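Galactose/lactose metabolism regulatory protein GAL80 (Kluyveromyces lactis, PDB 3E1K) represses the lactose and galactose metabolic genes, apparently by blocking the transcriptional activator LAC9 when no inducing sugar is present. Local coordinates at residues F22-T26 against A51-P55; V319-I325 against Q364-H370. The contacts are given in a common frame with arbitrary orientation. Residue numbers count along the deposited sequence, not the author numbering.

Interaction 1. Residues F22-T26 against A51-P55; sequences FVGLT and ALYNP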
loop_
_atom_site.group_PDB
_atom_site.type_symbol
_atom_site.label_atom_id
_atom_site.label_comp_id
_atom_site.label_asym_id
_atom_site.label_seq_id
_atom_site.Cartn_x
_atom_site.Cartn_y
_atom_site.Cartn_z
ATOM N N PHE A 22 -40.401 -3.702 -9.696
ATOM C CA PHE A 22 -39.209 -4.454 -9.328
ATOM C C PHE A 22 -38.805 -5.583 -10.236
ATOM O O PHE A 22 -39.507 -6.598 -10.490
ATOM C CB PHE A 22 -39.295 -4.970 -7.910
ATOM C CG PHE A 22 -38.510 -4.147 -6.931
ATOM C CD1 PHE A 22 -39.139 -3.526 -5.858
ATOM C CD2 PHE A 22 -37.127 -4.009 -7.084
ATOM C CE1 PHE A 22 -38.400 -2.783 -4.956
ATOM C CE2 PHE A 22 -36.389 -3.272 -6.191
ATOM C CZ PHE A 22 -37.022 -2.659 -5.112
ATOM N N VAL A 23 -37.584 -5.453 -10.704
ATOM C CA VAL A 23 -37.032 -6.458 -11.568
ATOM C C VAL A 23 -36.042 -7.155 -10.600
ATOM O O VAL A 23 -35.237 -6.431 -10.045
ATOM C CB VAL A 23 -36.142 -5.709 -12.634
ATOM C CG1 VAL A 23 -35.010 -6.552 -13.141
ATOM C CG2 VAL A 23 -36.937 -5.306 -13.830
ATOM N N GLY A 24 -36.068 -8.477 -10.387
ATOM C CA GLY A 24 -35.098 -9.129 -9.532
ATOM C C GLY A 24 -35.660 -9.486 -8.179
ATOM O O GLY A 24 -34.874 -9.840 -7.289
ATOM N N LEU A 25 -36.959 -9.317 -8.036
ATOM C CA LEU A 25 -37.562 -9.720 -6.788
ATOM C C LEU A 25 -37.809 -11.239 -6.896
ATOM O O LEU A 25 -38.794 -11.725 -7.436
ATOM C CB LEU A 25 -38.719 -8.823 -6.319
ATOM C CG LEU A 25 -38.584 -9.004 -4.810
ATOM C CD1 LEU A 25 -37.558 -7.966 -4.507
ATOM C CD2 LEU A 25 -39.773 -8.748 -3.937
ATOM N N THR A 26 -36.817 -11.949 -6.401
ATOM C CA THR A 26 -36.800 -13.383 -6.368
ATOM C C THR A 26 -37.857 -13.977 -5.443
ATOM O O THR A 26 -38.700 -14.728 -5.924
ATOM C CB THR A 26 -35.409 -13.783 -6.003
ATOM O OG1 THR A 26 -34.595 -13.432 -7.127
ATOM C CG2 THR A 26 -35.383 -15.284 -5.730
ATOM N N ALA A 51 -45.040 -3.216 -8.756
ATOM C CA ALA A 51 -44.957 -4.238 -9.765
ATOM C C ALA A 51 -43.671 -5.083 -9.578
ATOM O O ALA A 51 -42.621 -4.533 -9.212
ATOM C CB ALA A 51 -44.972 -3.577 -11.084
ATOM N N LEU A 52 -43.709 -6.353 -9.900
ATOM C CA LEU A 52 -42.561 -7.187 -9.698
ATOM C C LEU A 52 -42.267 -7.929 -10.962
ATOM O O LEU A 52 -43.074 -8.697 -11.355
ATOM C CB LEU A 52 -42.927 -8.182 -8.649
ATOM C CG LEU A 52 -41.771 -8.419 -7.725
ATOM C CD1 LEU A 52 -41.584 -7.297 -6.810
ATOM C CD2 LEU A 52 -42.047 -9.653 -6.973
ATOM N N TYR A 53 -41.141 -7.728 -11.619
ATOM C CA TYR A 53 -40.989 -8.564 -12.780
ATOM C C TYR A 53 -40.210 -9.790 -12.304
ATOM O O TYR A 53 -39.347 -9.662 -11.422
ATOM C CB TYR A 53 -40.350 -7.956 -14.008
ATOM C CG TYR A 53 -39.950 -9.030 -15.044
ATOM C CD1 TYR A 53 -40.742 -9.292 -16.162
ATOM C CD2 TYR A 53 -38.780 -9.755 -14.899
ATOM C CE1 TYR A 53 -40.414 -10.269 -17.061
ATOM C CE2 TYR A 53 -38.418 -10.686 -15.807
ATOM C CZ TYR A 53 -39.244 -10.984 -16.882
ATOM O OH TYR A 53 -38.829 -11.959 -17.761
ATOM N N ASN A 54 -40.542 -10.910 -12.957
ATOM C CA ASN A 54 -39.922 -12.209 -12.825
ATOM C C ASN A 54 -40.585 -12.921 -14.021
ATOM O O ASN A 54 -41.705 -12.640 -14.435
ATOM C CB ASN A 54 -40.235 -12.862 -11.493
ATOM C CG ASN A 54 -39.254 -12.446 -10.425
ATOM O OD1 ASN A 54 -38.176 -13.030 -10.297
ATOM N ND2 ASN A 54 -39.622 -11.437 -9.651
ATOM N N PRO A 55 -39.857 -13.896 -14.516
ATOM C CA PRO A 55 -40.116 -14.542 -15.776
ATOM C C PRO A 55 -41.095 -15.665 -15.686
ATOM O O PRO A 55 -41.417 -16.281 -16.670
ATOM C CB PRO A 55 -38.740 -15.110 -16.148
ATOM C CG PRO A 55 -37.840 -14.675 -15.180
ATOM C CD PRO A 55 -38.612 -14.406 -13.971
#
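Leu-52 lays its CD1 methyl over two residues of the facing segment at once, 3.4 Å from CB of Phe-22 and 3.3 Å from CB of Leu-25. The overlap follows from parallel pairing: Phe-22 and Leu-52 are opposite one another and send their side chains to the same face of the sheet, while Leu-25, just past the strand end, folds back against that face. On the other face Val-23 is paired with Tyr-53, and CG2 of Val-23 lies 4.3 Å from CB of Tyr-53. As in any parallel pair, the backbone of one residue reaches two partners across the gap. Phe-22 N donates to Ala-51 O at 2.4 Å, and Phe-22 O accepts from Tyr-53 N at 2.3 Å, both very short. Beyond Tyr-53 a side chain takes over from the backbone: Asn-54 ND2 donates to Leu-25 O, also at a very short 2.4 Å, tying the two loops together where the strands end. Gly-24, with phi near 103°, makes the turn out of the strand; a CB there would be jammed against the preceding carbonyl. The pair belongs to the first beta-alpha-beta unit of the Rossmann fold, with strand 89-92 bonded beyond Val-23 and strand 73-75 beyond Leu-52. Helix 57-67 covers the Leu-25 and Leu-52 face, and helix 78-83 packs on Val-23 and Tyr-53.

Interaction 2. Residues V319-I325 against Q364-H370; sequences VLYFYGI and QTMEVFH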
loop_
_atom_site.group_PDB
_atom_site.type_symbol
_atom_site.label_atom_id
_atom_site.label_comp_id
_atom_site.label_asym_id
_atom_site.label_seq_id
_atom_site.Cartn_x
_atom_site.Cartn_y
_atom_site.Cartn_z
ATOM N N VAL A 319 -15.704 1.815 11.565
ATOM C CA VAL A 319 -15.376 2.701 12.659
ATOM C C VAL A 319 -14.410 3.739 12.181
ATOM O O VAL A 319 -13.482 3.483 11.446
ATOM C CB VAL A 319 -14.605 1.898 13.624
ATOM C CG1 VAL A 319 -14.020 2.816 14.668
ATOM C CG2 VAL A 319 -15.576 0.985 14.275
ATOM N N LEU A 320 -14.605 4.944 12.662
ATOM C CA LEU A 320 -13.738 5.989 12.211
ATOM C C LEU A 320 -12.981 6.748 13.265
ATOM O O LEU A 320 -13.540 7.428 14.108
ATOM C CB LEU A 320 -14.507 7.011 11.416
ATOM C CG LEU A 320 -13.522 8.021 10.852
ATOM C CD1 LEU A 320 -13.434 7.646 9.381
ATOM C CD2 LEU A 320 -14.481 9.231 10.922
ATOM N N TYR A 321 -11.673 6.693 13.084
ATOM C CA TYR A 321 -10.822 7.358 14.020
ATOM C C TYR A 321 -10.298 8.514 13.253
ATOM O O TYR A 321 -9.805 8.412 12.130
ATOM C CB TYR A 321 -9.593 6.508 14.335
ATOM C CG TYR A 321 -9.953 5.139 14.887
ATOM C CD1 TYR A 321 -9.939 3.988 14.079
ATOM C CD2 TYR A 321 -10.266 4.991 16.239
ATOM C CE1 TYR A 321 -10.198 2.746 14.603
ATOM C CE2 TYR A 321 -10.536 3.751 16.778
ATOM C CZ TYR A 321 -10.519 2.641 15.954
ATOM O OH TYR A 321 -10.842 1.402 16.447
ATOM N N PHE A 322 -10.350 9.633 13.935
ATOM C CA PHE A 322 -9.729 10.739 13.286
ATOM C C PHE A 322 -8.905 11.420 14.360
ATOM O O PHE A 322 -9.186 11.344 15.532
ATOM C CB PHE A 322 -10.834 11.629 12.786
ATOM C CG PHE A 322 -10.569 13.087 12.999
ATOM C CD1 PHE A 322 -10.075 13.929 12.001
ATOM C CD2 PHE A 322 -10.833 13.637 14.239
ATOM C CE1 PHE A 322 -9.852 15.279 12.210
ATOM C CE2 PHE A 322 -10.576 14.976 14.471
ATOM C CZ PHE A 322 -10.100 15.803 13.465
ATOM N N TYR A 323 -7.983 12.260 13.940
ATOM C CA TYR A 323 -7.248 13.058 14.886
ATOM C C TYR A 323 -6.738 14.341 14.225
ATOM O O TYR A 323 -6.107 14.316 13.184
ATOM C CB TYR A 323 -6.078 12.250 15.375
ATOM C CG TYR A 323 -5.086 13.200 15.973
ATOM C CD1 TYR A 323 -5.270 13.710 17.263
ATOM C CD2 TYR A 323 -3.977 13.606 15.238
ATOM C CE1 TYR A 323 -4.364 14.593 17.808
ATOM C CE2 TYR A 323 -3.068 14.485 15.779
ATOM C CZ TYR A 323 -3.255 14.977 17.072
ATOM O OH TYR A 323 -2.369 15.871 17.629
ATOM N N GLY A 324 -6.901 15.478 14.883
ATOM C CA GLY A 324 -6.394 16.678 14.261
ATOM C C GLY A 324 -7.211 17.824 14.862
ATOM O O GLY A 324 -7.884 17.675 15.896
ATOM N N ILE A 325 -7.233 18.953 14.162
ATOM C CA ILE A 325 -7.925 20.118 14.689
ATOM C C ILE A 325 -9.435 20.229 14.640
ATOM O O ILE A 325 -10.015 20.433 13.552
ATOM C CB ILE A 325 -7.267 21.436 14.229
ATOM C CG1 ILE A 325 -7.288 21.586 12.709
ATOM C CG2 ILE A 325 -5.779 21.519 14.656
ATOM C CD1 ILE A 325 -6.882 22.870 12.163
ATOM N N GLN A 364 -4.885 20.077 18.415
ATOM C CA GLN A 364 -5.392 18.884 17.732
ATOM C C GLN A 364 -6.184 18.024 18.679
ATOM O O GLN A 364 -5.908 17.976 19.893
ATOM C CB GLN A 364 -4.282 18.007 17.278
ATOM C CG GLN A 364 -3.039 18.756 16.871
ATOM C CD GLN A 364 -2.550 18.331 15.487
ATOM O OE1 GLN A 364 -2.000 17.230 15.340
ATOM N NE2 GLN A 364 -2.690 19.209 14.502
ATOM N N THR A 365 -7.165 17.340 18.079
ATOM C CA THR A 365 -8.108 16.521 18.825
ATOM C C THR A 365 -8.360 15.118 18.286
ATOM O O THR A 365 -8.219 14.850 17.086
ATOM C CB THR A 365 -9.402 17.340 18.887
ATOM O OG1 THR A 365 -9.295 18.291 19.966
ATOM C CG2 THR A 365 -10.659 16.533 19.075
ATOM N N MET A 366 -8.742 14.219 19.186
ATOM C CA MET A 366 -9.035 12.842 18.772
ATOM C C MET A 366 -10.536 12.539 18.669
ATOM O O MET A 366 -11.355 12.873 19.531
ATOM C CB MET A 366 -8.330 11.833 19.691
ATOM C CG MET A 366 -7.556 10.705 19.007
ATOM S SD MET A 366 -8.548 9.206 18.698
ATOM C CE MET A 366 -7.199 7.914 18.652
ATOM N N GLU A 367 -10.928 11.797 17.673
ATOM C CA GLU A 367 -12.287 11.452 17.700
ATOM C C GLU A 367 -12.637 10.162 17.080
ATOM O O GLU A 367 -12.150 9.822 16.057
ATOM C CB GLU A 367 -13.123 12.620 17.281
ATOM C CG GLU A 367 -13.458 12.730 15.838
ATOM C CD GLU A 367 -14.817 13.290 15.680
ATOM O OE1 GLU A 367 -15.341 13.744 16.693
ATOM O OE2 GLU A 367 -15.363 13.255 14.583
ATOM N N VAL A 368 -13.479 9.417 17.764
ATOM C CA VAL A 368 -13.797 8.064 17.362
ATOM C C VAL A 368 -15.232 8.010 16.975
ATOM O O VAL A 368 -16.121 8.093 17.826
ATOM C CB VAL A 368 -13.578 7.031 18.482
ATOM C CG1 VAL A 368 -13.968 5.624 17.980
ATOM C CG2 VAL A 368 -12.071 6.944 18.823
ATOM N N PHE A 369 -15.435 7.821 15.680
ATOM C CA PHE A 369 -16.780 7.687 15.162
ATOM C C PHE A 369 -17.139 6.262 14.768
ATOM O O PHE A 369 -16.708 5.797 13.724
ATOM C CB PHE A 369 -17.003 8.620 13.983
ATOM C CG PHE A 369 -18.388 8.528 13.431
ATOM C CD1 PHE A 369 -19.457 8.890 14.211
ATOM C CD2 PHE A 369 -18.630 7.974 12.181
ATOM C CE1 PHE A 369 -20.732 8.807 13.748
ATOM C CE2 PHE A 369 -19.917 7.911 11.688
ATOM C CZ PHE A 369 -20.966 8.286 12.486
ATOM N N HIS A 370 -17.920 5.582 15.595
ATOM C CA HIS A 370 -18.366 4.227 15.308
ATOM C C HIS A 370 -19.787 4.310 15.784
ATOM O O HIS A 370 -20.061 4.965 16.782
ATOM C CB HIS A 370 -17.802 3.213 16.206
ATOM C CG HIS A 370 -18.364 1.856 15.956
ATOM N ND1 HIS A 370 -18.866 1.067 16.960
ATOM C CD2 HIS A 370 -18.522 1.151 14.815
ATOM C CE1 HIS A 370 -19.301 -0.068 16.446
ATOM N NE2 HIS A 370 -19.095 -0.045 15.145
#
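Three antiparallel hydrogen-bonded pairs carry the union of 319-325 with 364-370, and each has both of its backbone bonds. Leu-320 N donates to Phe-369 O at 2.5 Å and Leu-320 O accepts from Phe-369 N at 2.5 Å; Phe-322 N to Glu-367 O and Glu-367 N to Phe-322 O are both 2.8 Å. At the last pair Gly-324 N reaches Thr-365 O at 2.6 Å, and Thr-365 N meets Gly-324 O at a very short 2.3 Å. Backbone groups of Val-319, Tyr-321 and Tyr-323 that point away from 364-370 are satisfied as well, by Glu-307, Lys-305 and Asp-303 on the strand 303-308 side. Among the side chains, CG of Glu-367 packs 3.2 Å from CD2 of Phe-322, while its carboxylate forms a salt bridge with Arg-161 of helix 157-167. His-370 NE2 is satisfied by the backbone of the bound LAC9 peptide, which also packs aromatic side-chain surface on Val-319 and Val-368. On that same face Tyr-321 CD2 touches Val-368 CG2 at 3.7 Å, and Tyr-321 and Met-366 pack on Leu-289 of the second subunit. The chemistry implies that backbone pairs hold the strands together while side chains divide by face: Leu-320, Phe-322, Glu-367 and Phe-369 turn to helix 157-167, and the other face offers peptide and second subunit a mixed surface, apolar contacts plus the His-370 hydrogen bond.

In the fold
Both contacts are pairings of neighbouring strands, yet they serve different sheets. Interaction 1 comes first along the chain and closes before interaction 2 opens; it lies inside the six-stranded parallel sheet of the nucleotide-binding type of Rossmann fold, among covering helices and untouched by another protein chain. Interaction 2 is at one edge of the large mixed sheet, where 364-370 is the outermost strand within the chain. The centres of interactions 1 and 2 are about 43 Å apart, on opposite sides of the chain's centre, and their nearest atoms about 26 Å. Strand pairing, parallel in the first and antiparallel in the second, thus forms part of a buried sheet in one place and of a surface met by the activator peptide and second subunit in the other.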